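Receptor-like protein kinase ANXUR1 (Arabidopsis thaliana, PDB 6FIG) is a malectin-like receptor kinase involved in plant reproduction, whose extracellular region probably senses signals for an attached serine/threonine kinase domain. Local coordinates at residues E98-T103 against V135-F140; L227-N232 against C287-S292; S266-M271 against L347-S352. All coordinates share one frame; numbering follows the deposited sequence.

Interaction 1 (E98-T103 against V135-F140); sequences EANDVT and VLSIKF
Asn100 leans its flat carboxamide along the strand 135-140, so that OD1 and ND2 reach the backbone of Ser137 and Val135 beyond the last bridged pair. CG is anti to its own carbonyl carbon (chi1 -69°), and OD1 nearly eclipses CA about CB-CG (chi2 -4°), which aims OD1 at the backbone N of Ser137, 2.7 Å away with an N-H...O angle of 164°. The approach lies in the plane of the side-chain carbonyl, as it would for a main-chain acceptor. Because Asn100 N also donates to Ser137 O at 2.9 Å, one residue satisfies both backbone polar atoms of Ser137. ND2 then reaches Val135 O in a weak bond of 3.4 Å, and a water bridges OD1, Val135 O and Ser137 OG. Asn100 is the second residue of the type II' turn Ala99-Val102, which closes the tight hairpin 95-99/102-108; the hairpin's first strand pairs antiparallel with strand 135-142 in the five-stranded sheet of this malectin-like fold. Glu98 and Lys139 form the hydrogen-bonded pair, with Lys139 N to Glu98 O at 2.9 Å. Their side chains run side by side in the same direction, and Glu98 OE1 touches Lys139 CD at 3.9 Å but stays 5.3 Å from Lys139 NZ; one water bridges Glu98 OE1 and Lys139 O. On the other face Ala99 CB meets Leu136 CD1 at 4.0 Å, beside Ile138, which packs on Val97 and Ile156.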
loop_
_atom_site.group_PDB
_atom_site.type_symbol
_atom_site.label_atom_id
_atom_site.label_comp_id
_atom_site.label_asym_id
_atom_site.label_seq_id
_atom_site.Cartn_x
_atom_site.Cartn_y
_atom_site.Cartn_z
ATOM N N GLU A 98 -21.511 16.172 5.247
ATOM C CA GLU A 98 -22.301 14.977 5.080
ATOM C C GLU A 98 -21.609 14.055 4.095
ATOM O O GLU A 98 -20.996 14.522 3.111
ATOM C CB GLU A 98 -23.683 15.330 4.558
ATOM C CG GLU A 98 -24.549 16.102 5.535
ATOM C CD GLU A 98 -25.697 16.806 4.832
ATOM O OE1 GLU A 98 -25.472 17.855 4.177
ATOM O OE2 GLU A 98 -26.830 16.300 4.911
ATOM N N ALA A 99 -21.711 12.752 4.329
ATOM C CA ALA A 99 -21.188 11.747 3.398
ATOM C C ALA A 99 -22.351 10.846 3.063
ATOM O O ALA A 99 -22.832 10.065 3.905
ATOM C CB ALA A 99 -20.037 10.955 4.000
ATOM N N ASN A 100 -22.809 10.968 1.828
ATOM C CA ASN A 100 -24.084 10.460 1.408
ATOM C C ASN A 100 -25.170 10.916 2.403
ATOM O O ASN A 100 -25.325 12.128 2.611
ATOM C CB ASN A 100 -23.987 8.966 1.089
ATOM C CG ASN A 100 -23.158 8.696 -0.178
ATOM O OD1 ASN A 100 -22.718 9.628 -0.851
ATOM N ND2 ASN A 100 -22.966 7.414 -0.522
ATOM N N ASP A 101 -25.866 9.990 3.039
ATOM C CA ASP A 101 -26.941 10.345 3.956
ATOM C C ASP A 101 -26.480 10.426 5.441
ATOM O O ASP A 101 -27.329 10.512 6.319
ATOM C CB ASP A 101 -28.122 9.362 3.796
ATOM C CG ASP A 101 -27.781 7.913 4.172
ATOM O OD1 ASP A 101 -28.745 7.103 4.257
ATOM O OD2 ASP A 101 -26.598 7.541 4.381
ATOM N N VAL A 102 -25.167 10.426 5.701
ATOM C CA VAL A 102 -24.632 10.414 7.082
ATOM C C VAL A 102 -24.097 11.818 7.404
ATOM O O VAL A 102 -23.224 12.320 6.689
ATOM C CB VAL A 102 -23.498 9.357 7.251
ATOM C CG1 VAL A 102 -23.037 9.282 8.702
ATOM C CG2 VAL A 102 -23.963 7.966 6.801
ATOM N N THR A 103 -24.600 12.444 8.456
ATOM C CA THR A 103 -24.048 13.707 8.925
ATOM C C THR A 103 -22.848 13.437 9.814
ATOM O O THR A 103 -22.967 12.749 10.845
ATOM C CB THR A 103 -25.074 14.560 9.684
ATOM O OG1 THR A 103 -26.165 14.903 8.808
ATOM C CG2 THR A 103 -24.430 15.848 10.198
ATOM N N VAL A 135 -20.818 5.966 -5.869
ATOM C CA VAL A 135 -20.242 7.284 -5.636
ATOM C C VAL A 135 -20.426 7.678 -4.173
ATOM O O VAL A 135 -21.505 7.508 -3.617
ATOM C CB VAL A 135 -20.894 8.334 -6.562
ATOM C CG1 VAL A 135 -20.471 9.743 -6.195
ATOM C CG2 VAL A 135 -20.533 8.047 -8.016
ATOM N N LEU A 136 -19.358 8.186 -3.559
ATOM C CA LEU A 136 -19.425 8.796 -2.244
ATOM C C LEU A 136 -19.526 10.301 -2.472
ATOM O O LEU A 136 -18.582 10.917 -2.968
ATOM C CB LEU A 136 -18.181 8.457 -1.417
ATOM C CG LEU A 136 -18.134 9.059 -0.008
ATOM C CD1 LEU A 136 -19.290 8.539 0.842
ATOM C CD2 LEU A 136 -16.810 8.741 0.673
ATOM N N SER A 137 -20.661 10.874 -2.100
ATOM C CA SER A 137 -20.881 12.309 -2.154
ATOM C C SER A 137 -20.570 12.987 -0.832
ATOM O O SER A 137 -21.227 12.696 0.167
ATOM C CB SER A 137 -22.318 12.576 -2.536
ATOM O OG SER A 137 -22.550 12.078 -3.845
ATOM N N ILE A 138 -19.565 13.866 -0.820
ATOM C CA ILE A 138 -19.138 14.531 0.406
ATOM C C ILE A 138 -19.509 15.993 0.249
ATOM O O ILE A 138 -18.941 16.694 -0.604
ATOM C CB ILE A 138 -17.627 14.427 0.661
ATOM C CG1 ILE A 138 -17.187 12.969 0.676
ATOM C CG2 ILE A 138 -17.283 15.118 1.976
ATOM C CD1 ILE A 138 -15.686 12.813 0.663
ATOM N N LYS A 139 -20.483 16.431 1.042
ATOM C CA LYS A 139 -21.083 17.762 0.901
ATOM C C LYS A 139 -20.667 18.651 2.045
ATOM O O LYS A 139 -20.874 18.287 3.221
ATOM C CB LYS A 139 -22.602 17.686 0.860
ATOM C CG LYS A 139 -23.258 19.048 0.691
ATOM C CD LYS A 139 -24.749 18.945 0.474
ATOM C CE LYS A 139 -25.218 20.199 -0.230
ATOM N NZ LYS A 139 -26.690 20.381 -0.269
ATOM N N PHE A 140 -20.095 19.811 1.709
ATOM C CA PHE A 140 -19.723 20.850 2.648
ATOM C C PHE A 140 -20.741 21.974 2.589
ATOM O O PHE A 140 -20.946 22.554 1.534
ATOM C CB PHE A 140 -18.323 21.403 2.323
ATOM C CG PHE A 140 -17.212 20.445 2.634
ATOM C CD1 PHE A 140 -16.918 19.391 1.777
ATOM C CD2 PHE A 140 -16.464 20.562 3.820
ATOM C CE1 PHE A 140 -15.892 18.494 2.063
ATOM C CE2 PHE A 140 -15.441 19.675 4.109
ATOM C CZ PHE A 140 -15.159 18.620 3.245
HETATM O O HOH W 1 -23.318 19.415 4.259
HETATM O O HOH W 2 -23.601 9.433 -3.856
HETATM O O HOH W 3 -23.708 14.129 1.064
#

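Interaction 2 (L227-N232 against C287-S292); sequences LQASNN and CEFQLS
Phe289 takes the crowded rotamer, with CG between its backbone N and carbonyl carbon (chi1 56°), and this swings the ring onto the chain at 227-229. Gln290, with CG anti to its carbonyl carbon (chi1 -65°) and the chain extended beyond it, sends its amide to Leu227. One ring face receives Ala229: its CB stands 4.0 Å from the ring centroid and 24° off the normal, a CH-pi contact, while Ala229 N lies over the same face, 3.5 Å from Phe289 CE2 toward the rim. The far tip of the ring reaches Leu227, whose CB is 3.7 Å from Phe289 CZ. Across the Leu227 side chain, at about a right angle, Gln290 lays its amide oxygen, with OE1 3.3 Å from Leu227 CD1. Polar links pass through water: one water joins Gln228 O to Gln290 NE2, and a second, 2.7 Å from Phe289 O, accepts from Ser230 N. Glu288 OE2 holds the bend after Phe289, accepting from Gln290 N on its anti lone pair and, at 2.9 Å, from Leu291 N above the carboxylate plane; Glu288 OE1 salt-bridges Lys297. The loop borders a calcium site of the malectin-like fold, the Phe289 side chain lying about 6 Å from the ion. Phe289 also packs on Ala253 of strand 252-255, which pairs with Leu227, so the loop following strand 278-287 lies against the end of strand 225-228, while Glu288 rests on helix 317-321.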
loop_
_atom_site.group_PDB
_atom_site.type_symbol
_atom_site.label_atom_id
_atom_site.label_comp_id
_atom_site.label_asym_id
_atom_site.label_seq_id
_atom_site.Cartn_x
_atom_site.Cartn_y
_atom_site.Cartn_z
ATOM N N LEU A 227 5.442 -2.980 29.461
ATOM C CA LEU A 227 6.081 -4.235 29.130
ATOM C C LEU A 227 6.345 -4.284 27.634
ATOM O O LEU A 227 5.564 -3.752 26.836
ATOM C CB LEU A 227 5.162 -5.412 29.490
ATOM C CG LEU A 227 4.611 -5.483 30.921
ATOM C CD1 LEU A 227 3.504 -6.525 31.008
ATOM C CD2 LEU A 227 5.724 -5.772 31.910
ATOM N N GLN A 228 7.424 -4.956 27.251
ATOM C CA GLN A 228 7.724 -5.191 25.850
ATOM C C GLN A 228 8.108 -6.643 25.637
ATOM O O GLN A 228 8.857 -7.235 26.449
ATOM C CB GLN A 228 8.860 -4.287 25.408
ATOM C CG GLN A 228 9.026 -4.231 23.904
ATOM C CD GLN A 228 9.900 -3.072 23.493
ATOM O OE1 GLN A 228 11.007 -2.910 24.009
ATOM N NE2 GLN A 228 9.403 -2.254 22.577
ATOM N N ALA A 229 7.616 -7.220 24.548
ATOM C CA ALA A 229 7.917 -8.599 24.212
ATOM C C ALA A 229 9.389 -8.696 23.865
ATOM O O ALA A 229 10.005 -7.710 23.470
ATOM C CB ALA A 229 7.081 -9.081 23.055
ATOM N N SER A 230 9.926 -9.897 24.028
ATOM C CA SER A 230 11.336 -10.146 23.774
ATOM C C SER A 230 11.638 -9.926 22.300
ATOM O O SER A 230 10.735 -9.917 21.453
ATOM C CB SER A 230 11.713 -11.574 24.177
ATOM O OG SER A 230 11.016 -12.503 23.362
ATOM N N ASN A 231 12.918 -9.740 22.011
ATOM C CA ASN A 231 13.394 -9.648 20.632
ATOM C C ASN A 231 12.987 -10.918 19.882
ATOM O O ASN A 231 13.106 -12.022 20.418
ATOM C CB ASN A 231 14.928 -9.501 20.600
ATOM C CG ASN A 231 15.409 -8.184 21.193
ATOM O OD1 ASN A 231 14.654 -7.215 21.279
ATOM N ND2 ASN A 231 16.676 -8.145 21.604
ATOM N N ASN A 232 12.475 -10.745 18.667
ATOM C CA ASN A 232 12.030 -11.858 17.815
ATOM C C ASN A 232 10.823 -12.640 18.355
ATOM O O ASN A 232 10.568 -13.753 17.899
ATOM C CB ASN A 232 13.182 -12.834 17.498
ATOM C CG ASN A 232 14.404 -12.139 16.918
ATOM O OD1 ASN A 232 14.287 -11.211 16.111
ATOM N ND2 ASN A 232 15.585 -12.600 17.314
ATOM N N CYS A 287 -2.695 -9.382 24.154
ATOM C CA CYS A 287 -1.821 -10.451 23.721
ATOM C C CYS A 287 -0.884 -10.701 24.893
ATOM O O CYS A 287 -0.201 -9.779 25.351
ATOM C CB CYS A 287 -1.025 -10.087 22.468
ATOM S SG CYS A 287 0.074 -11.403 21.875
ATOM N N GLU A 288 -0.884 -11.928 25.375
ATOM C CA GLU A 288 -0.030 -12.295 26.493
ATOM C C GLU A 288 1.321 -12.699 25.945
ATOM O O GLU A 288 1.420 -13.691 25.237
ATOM C CB GLU A 288 -0.628 -13.457 27.295
ATOM C CG GLU A 288 0.224 -13.918 28.493
ATOM C CD GLU A 288 0.473 -12.792 29.449
ATOM O OE1 GLU A 288 -0.511 -12.325 30.054
ATOM O OE2 GLU A 288 1.638 -12.349 29.582
ATOM N N PHE A 289 2.358 -11.934 26.259
ATOM C CA PHE A 289 3.708 -12.256 25.784
ATOM C C PHE A 289 4.723 -12.569 26.888
ATOM O O PHE A 289 5.894 -12.812 26.597
ATOM C CB PHE A 289 4.233 -11.184 24.813
ATOM C CG PHE A 289 4.238 -9.789 25.365
ATOM C CD1 PHE A 289 3.336 -8.836 24.890
ATOM C CD2 PHE A 289 5.167 -9.402 26.335
ATOM C CE1 PHE A 289 3.335 -7.546 25.384
ATOM C CE2 PHE A 289 5.162 -8.113 26.840
ATOM C CZ PHE A 289 4.254 -7.178 26.354
ATOM N N GLN A 290 4.277 -12.617 28.139
ATOM C CA GLN A 290 5.163 -13.012 29.252
ATOM C C GLN A 290 4.781 -14.338 29.876
ATOM O O GLN A 290 5.622 -15.222 30.042
ATOM C CB GLN A 290 5.176 -11.918 30.299
ATOM C CG GLN A 290 5.793 -10.640 29.769
ATOM C CD GLN A 290 6.109 -9.658 30.866
ATOM O OE1 GLN A 290 5.237 -9.302 31.664
ATOM N NE2 GLN A 290 7.353 -9.194 30.901
ATOM N N LEU A 291 3.524 -14.453 30.250
ATOM C CA LEU A 291 2.979 -15.629 30.915
ATOM C C LEU A 291 2.581 -16.672 29.902
ATOM O O LEU A 291 2.587 -16.413 28.695
ATOM C CB LEU A 291 1.780 -15.229 31.778
ATOM C CG LEU A 291 2.098 -14.156 32.820
ATOM C CD1 LEU A 291 0.819 -13.594 33.421
ATOM C CD2 LEU A 291 3.014 -14.742 33.887
ATOM N N SER A 292 2.261 -17.867 30.380
ATOM C CA SER A 292 1.993 -18.984 29.468
ATOM C C SER A 292 0.786 -19.844 29.764
ATOM O O SER A 292 0.441 -20.686 28.936
ATOM C CB SER A 292 3.230 -19.876 29.359
ATOM O OG SER A 292 3.506 -20.468 30.596
HETATM O O HOH W 4 8.494 -9.406 27.926
HETATM O O HOH W 5 8.245 -11.927 25.511
#

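Interaction 3 (S266-M271 against L347-S352). With NAG (2-acetamido-2-deoxy-beta-D-glucopyranose), chain D.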
loop_
_atom_site.group_PDB
_atom_site.type_symbol
_atom_site.label_atom_id
_atom_site.label_comp_id
_atom_site.label_asym_id
_atom_site.label_seq_id
_atom_site.Cartn_x
_atom_site.Cartn_y
_atom_site.Cartn_z
ATOM N N SER A 266 -5.627 -0.809 43.846
ATOM C CA SER A 266 -5.771 0.254 42.851
ATOM C C SER A 266 -6.313 -0.233 41.519
ATOM O O SER A 266 -6.260 -1.422 41.193
ATOM C CB SER A 266 -4.422 0.946 42.642
ATOM O OG SER A 266 -3.429 0.008 42.265
ATOM N N ASN A 267 -6.837 0.722 40.747
ATOM C CA ASN A 267 -7.228 0.500 39.370
ATOM C C ASN A 267 -6.216 1.210 38.482
ATOM O O ASN A 267 -5.742 2.313 38.806
ATOM C CB ASN A 267 -8.592 1.130 39.091
ATOM C CG ASN A 267 -9.771 0.232 39.423
ATOM O OD1 ASN A 267 -9.935 -0.870 38.861
ATOM N ND2 ASN A 267 -10.632 0.727 40.305
ATOM N N LEU A 268 -5.897 0.586 37.365
ATOM C CA LEU A 268 -5.295 1.289 36.239
ATOM C C LEU A 268 -6.476 1.946 35.521
ATOM O O LEU A 268 -7.447 1.272 35.194
ATOM C CB LEU A 268 -4.569 0.292 35.374
ATOM C CG LEU A 268 -3.548 0.680 34.327
ATOM C CD1 LEU A 268 -2.480 1.591 34.898
ATOM C CD2 LEU A 268 -2.931 -0.616 33.799
ATOM N N THR A 269 -6.412 3.265 35.335
ATOM C CA THR A 269 -7.568 4.036 34.884
ATOM C C THR A 269 -7.207 4.946 33.711
ATOM O O THR A 269 -6.277 5.744 33.818
ATOM C CB THR A 269 -8.109 4.902 36.030
ATOM O OG1 THR A 269 -8.485 4.062 37.137
ATOM C CG2 THR A 269 -9.333 5.744 35.600
ATOM N N TRP A 270 -7.961 4.804 32.626
ATOM C CA TRP A 270 -7.886 5.713 31.467
ATOM C C TRP A 270 -9.172 6.534 31.412
ATOM O O TRP A 270 -10.248 6.027 31.728
ATOM C CB TRP A 270 -7.747 4.943 30.161
ATOM C CG TRP A 270 -6.505 4.130 29.958
ATOM C CD1 TRP A 270 -5.387 4.499 29.267
ATOM C CD2 TRP A 270 -6.257 2.791 30.432
ATOM N NE1 TRP A 270 -4.461 3.473 29.267
ATOM C CE2 TRP A 270 -4.969 2.416 29.974
ATOM C CE3 TRP A 270 -6.998 1.875 31.190
ATOM C CZ2 TRP A 270 -4.418 1.174 30.239
ATOM C CZ3 TRP A 270 -6.454 0.638 31.434
ATOM C CH2 TRP A 270 -5.170 0.299 30.974
ATOM N N MET A 271 -9.068 7.796 31.004
ATOM C CA MET A 271 -10.243 8.647 30.840
ATOM C C MET A 271 -10.189 9.376 29.498
ATOM O O MET A 271 -9.131 9.853 29.090
ATOM C CB MET A 271 -10.340 9.660 31.973
ATOM C CG MET A 271 -11.703 10.346 32.071
ATOM S SD MET A 271 -11.863 11.488 33.467
ATOM C CE MET A 271 -11.216 10.464 34.792
ATOM N N LEU A 347 -12.070 3.819 31.593
ATOM C CA LEU A 347 -11.791 2.388 31.496
ATOM C C LEU A 347 -10.921 2.060 32.696
ATOM O O LEU A 347 -9.940 2.764 32.928
ATOM C CB LEU A 347 -11.066 2.071 30.211
ATOM C CG LEU A 347 -10.560 0.645 30.067
ATOM C CD1 LEU A 347 -11.706 -0.343 30.002
ATOM C CD2 LEU A 347 -9.696 0.521 28.826
ATOM N N GLN A 348 -11.286 1.032 33.469
ATOM C CA GLN A 348 -10.503 0.691 34.673
ATOM C C GLN A 348 -10.249 -0.788 34.718
ATOM O O GLN A 348 -11.101 -1.556 34.320
ATOM C CB GLN A 348 -11.222 1.119 35.935
ATOM C CG GLN A 348 -11.397 2.620 36.034
ATOM C CD GLN A 348 -12.219 3.005 37.217
ATOM O OE1 GLN A 348 -13.414 2.695 37.279
ATOM N NE2 GLN A 348 -11.589 3.654 38.199
ATOM N N MET A 349 -9.057 -1.174 35.158
ATOM C CA MET A 349 -8.786 -2.580 35.436
ATOM C C MET A 349 -8.010 -2.764 36.733
ATOM O O MET A 349 -7.239 -1.905 37.148
ATOM C CB MET A 349 -8.125 -3.300 34.254
ATOM C CG MET A 349 -6.859 -2.700 33.700
ATOM S SD MET A 349 -6.305 -3.618 32.232
ATOM C CE MET A 349 -7.673 -3.540 31.140
ATOM N N THR A 350 -8.244 -3.916 37.363
ATOM C CA THR A 350 -7.670 -4.227 38.669
ATOM C C THR A 350 -7.655 -5.749 38.751
ATOM O O THR A 350 -8.450 -6.396 38.075
ATOM C CB THR A 350 -8.493 -3.577 39.816
ATOM O OG1 THR A 350 -7.812 -3.692 41.082
ATOM C CG2 THR A 350 -9.877 -4.206 39.948
ATOM N N PRO A 351 -6.786 -6.331 39.592
ATOM C CA PRO A 351 -6.768 -7.796 39.601
ATOM C C PRO A 351 -8.043 -8.388 40.194
ATOM O O PRO A 351 -8.666 -7.788 41.070
ATOM C CB PRO A 351 -5.579 -8.133 40.529
ATOM C CG PRO A 351 -4.791 -6.871 40.608
ATOM C CD PRO A 351 -5.796 -5.787 40.534
ATOM N N SER A 352 -8.386 -9.582 39.717
ATOM C CA SER A 352 -9.462 -10.360 40.307
ATOM C C SER A 352 -8.843 -11.307 41.327
ATOM O O SER A 352 -7.731 -11.818 41.137
ATOM C CB SER A 352 -10.185 -11.172 39.233
ATOM O OG SER A 352 -11.145 -12.053 39.810
HETATM C C1 NAG D . -11.851 0.068 40.684
HETATM C C2 NAG D . -12.093 0.044 42.180
HETATM C C3 NAG D . -13.523 -0.380 42.500
HETATM C C4 NAG D . -14.543 0.359 41.649
HETATM C C5 NAG D . -14.178 0.204 40.180
HETATM C C6 NAG D . -15.156 0.824 39.188
HETATM C C7 NAG D . -10.096 -0.555 43.491
HETATM C C8 NAG D . -9.228 -1.705 43.936
HETATM N N2 NAG D . -11.132 -0.908 42.725
HETATM O O3 NAG D . -13.782 -0.121 43.879
HETATM O O4 NAG D . -15.836 -0.216 41.853
HETATM O O5 NAG D . -12.894 0.795 40.030
HETATM O O6 NAG D . -15.113 2.253 39.249
HETATM O O7 NAG D . -9.860 0.604 43.820
#
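The two faces of this strand pair differ sharply. On the buried one, Trp270 and Leu347 lie side by side and point the same way, with Leu347 CD2 3.8 Å from Trp270 CE3. Met349 crosses obliquely: its CG touches both the ring and Leu268, 4.1 Å from Trp270 CZ3 and from Leu268 CB, and its SD stands at the ring edge, 5.4 Å from the centroid of the six-membered ring and 82° off the normal, a Met-aromatic contact. Leu364 of strand 363-372 packs on Trp270, Leu347 and Met349, and Asp214 accepts from Trp270 NE1. Between the faces runs an antiparallel ladder, with strand 268-271 at 174° to strand 347-351. Its hydrogen-bonded pairs are Leu268 with Met349 and Trp270 with Leu347, and the four bonds are regular, as for Leu268 N to Met349 O at 2.8 Å. This joins the outermost strand 268-273 to its neighbour in a four-stranded sheet of the malectin-like fold. The opposite face is looser and carries sugar: Thr269 and Gln348 are partly exposed, against the buried Leu268, Trp270, Leu347 and Met349. They run alongside one another, joined only weakly by Gln348 NE2 to Thr269 OG1 at 3.3 Å. Asn267, first residue of the N-glycosylation sequon Asn-Leu-Thr, bears an N-acetylglucosamine through its ND2; Gln348 OE1 lies 2.6 Å from the sugar O6, and Asn305 also hydrogen-bonds the sugar. Just before strand 268-273 begins, Ser266 O accepts at 2.8 Å from Thr350 OG1, near the end of strand 344-351, which approaches from above the carbonyl plane.

In the fold
Interaction 1 closes along the chain before the others open, and lies on the opposite side of the chain's centre: its centre is about 44 Å from that of interaction 2 and 39 Å from that of interaction 3. Interactions 2 and 3 are closer, centres about 21 Å and nearest atoms about 9 Å apart without touching, and their segments alternate in sequence. Interaction 1 belongs to the five-stranded sheet and interaction 3 to the separate four-stranded sheet, while interaction 2 uses the end of strand 225-228 and the loop after 278-287. Strand 278-287 pairs directly with 363-372, and 225-228 reaches it through 252-255; Leu364 of 363-372 packs under interaction 3. This split is consistent with the tandem malectin-like architecture.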